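Local coordinates for protein beta-lactamase (Francisella tularensis subsp. tularensis, PDB 3P09) that probably hydrolyses the beta-lactam ring of antibiotics to a substituted beta-amino acid, as a class A beta-lactamase associated with antibiotic resistance, at residues A[76-79]-A[84-87]. Numbering follows the deposited sequence. Where two conformers were deposited one is given.
Sequences DYDM and FLDK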
loop_
_atom_site.group_PDB
_atom_site.type_symbol
_atom_site.label_atom_id
_atom_site.label_comp_id
_atom_site.label_asym_id
_atom_site.label_seq_id
_atom_site.Cartn_x
_atom_site.Cartn_y
_atom_site.Cartn_z
ATOM N N ASP A 76 0.407 6.672 -14.733
ATOM C CA ASP A 76 0.652 8.047 -15.133
ATOM C C ASP A 76 1.554 8.009 -16.367
ATOM O O ASP A 76 1.315 8.709 -17.349
ATOM C CB ASP A 76 1.302 8.805 -13.964
ATOM C CG ASP A 76 1.849 10.174 -14.360
ATOM O OD1 ASP A 76 1.102 11.170 -14.262
ATOM O OD2 ASP A 76 3.040 10.260 -14.734
ATOM N N TYR A 77 2.579 7.161 -16.320
ATOM C CA TYR A 77 3.497 7.013 -17.452
ATOM C C TYR A 77 2.717 6.657 -18.710
ATOM O O TYR A 77 2.908 7.256 -19.778
ATOM C CB TYR A 77 4.535 5.930 -17.155
ATOM C CG TYR A 77 5.686 5.883 -18.137
ATOM C CD1 TYR A 77 6.837 6.630 -17.918
ATOM C CD2 TYR A 77 5.620 5.101 -19.280
ATOM C CE1 TYR A 77 7.896 6.601 -18.813
ATOM C CE2 TYR A 77 6.681 5.058 -20.182
ATOM C CZ TYR A 77 7.814 5.809 -19.939
ATOM O OH TYR A 77 8.866 5.779 -20.827
ATOM N N ASP A 78 1.809 5.700 -18.573
ATOM C CA ASP A 78 1.010 5.249 -19.707
ATOM C C ASP A 78 0.203 6.397 -20.307
ATOM O O ASP A 78 0.050 6.490 -21.526
ATOM C CB ASP A 78 0.087 4.088 -19.318
ATOM C CG ASP A 78 -0.772 3.619 -20.483
ATOM O OD1 ASP A 78 -0.231 2.935 -21.378
ATOM O OD2 ASP A 78 -1.980 3.933 -20.511
HETATM N N MSE A 79 -0.317 7.266 -19.447
HETATM C CA MSE A 79 -1.053 8.425 -19.929
HETATM C C MSE A 79 -0.168 9.309 -20.806
HETATM O O MSE A 79 -0.630 9.870 -21.801
HETATM C CB MSE A 79 -1.616 9.226 -18.755
HETATM C CG MSE A 79 -2.825 8.576 -18.105
HETATM SE SE MSE A 79 -3.356 9.563 -16.508
HETATM C CE MSE A 79 -3.755 11.287 -17.326
ATOM N N PHE A 84 1.871 1.999 -23.384
ATOM C CA PHE A 84 2.811 1.425 -22.429
ATOM C C PHE A 84 2.250 0.217 -21.660
ATOM O O PHE A 84 2.979 -0.740 -21.398
ATOM C CB PHE A 84 3.288 2.504 -21.460
ATOM C CG PHE A 84 4.415 2.072 -20.562
ATOM C CD1 PHE A 84 5.654 1.728 -21.090
ATOM C CD2 PHE A 84 4.245 2.045 -19.183
ATOM C CE1 PHE A 84 6.701 1.347 -20.265
ATOM C CE2 PHE A 84 5.291 1.670 -18.341
ATOM C CZ PHE A 84 6.524 1.317 -18.885
ATOM N N LEU A 85 0.966 0.257 -21.303
ATOM C CA LEU A 85 0.363 -0.854 -20.553
ATOM C C LEU A 85 0.371 -2.175 -21.323
ATOM O O LEU A 85 0.376 -3.245 -20.722
ATOM C CB LEU A 85 -1.072 -0.529 -20.142
ATOM C CG LEU A 85 -1.208 0.446 -18.966
ATOM C CD1 LEU A 85 -2.663 0.782 -18.699
ATOM C CD2 LEU A 85 -0.578 -0.156 -17.735
ATOM N N ASP A 86 0.351 -2.090 -22.650
ATOM C CA ASP A 86 0.332 -3.282 -23.497
ATOM C C ASP A 86 1.726 -3.758 -23.875
ATOM O O ASP A 86 1.872 -4.767 -24.561
ATOM C CB ASP A 86 -0.475 -3.009 -24.763
ATOM C CG ASP A 86 -1.925 -2.717 -24.468
ATOM O OD1 ASP A 86 -2.576 -3.563 -23.819
ATOM O OD2 ASP A 86 -2.410 -1.637 -24.869
ATOM N N LYS A 87 2.743 -3.039 -23.416
ATOM C CA LYS A 87 4.132 -3.330 -23.778
ATOM C C LYS A 87 4.604 -4.645 -23.179
ATOM O O LYS A 87 4.445 -4.877 -21.980
ATOM C CB LYS A 87 5.056 -2.192 -23.327
ATOM C CG LYS A 87 6.536 -2.522 -23.426
ATOM C CD LYS A 87 7.414 -1.279 -23.287
ATOM C CE LYS A 87 7.464 -0.484 -24.590
ATOM N NZ LYS A 87 8.453 0.635 -24.541
#
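Asp78 and Tyr77 meet Leu85 and Phe84 in a local helix-to-turn contact. It joins the last turn of helix 66-80 to the 3-10 segment 84-86, just before strand 88-90. It is structural packing in the helical part of the class A fold, at the helix end far from the probable SxxK motif. Asp78 is buried and carries the polar half. Its CG lies anti to the backbone N (chi1 179°), which carries the carboxylate across to the start of the 3-10 segment. Leu85 N donates a hydrogen bond to Asp78 OD1 at 2.9 Å, with an N-H...O angle of 155°. The donor comes from above the carboxylate plane. Phe84 N is also 3.1 Å from Asp78 OD1, but at too poor an angle for a bond. Asp78 OD2 is hydrogen-bonded to His198 NE2, on helix 196-208. The side chains of Leu85 and Asp78 cross at about a right angle, with Leu85 CG 3.5 Å from Asp78 CG.

The aromatic half is an edge-to-face pair. Tyr77 turns the CD2 and CE2 side of its ring toward one face of Phe84. The ring centroids of Tyr77 and Phe84 are 4.4 Å apart. Their planes stand at 54°. Tyr77 CD2 is 3.4 Å from Phe84 CD2, above the face and offset toward the rim. Phe84 also packs on Ile74 and Ile115, and Leu85 on Leu75 and Ile201.

Asp78 thus uses one oxygen on the turn backbone and the other on a second helix. These two bonds limit rotation of the carboxylate. The nearby imidazole and backbone N-H would probably favour its charged form.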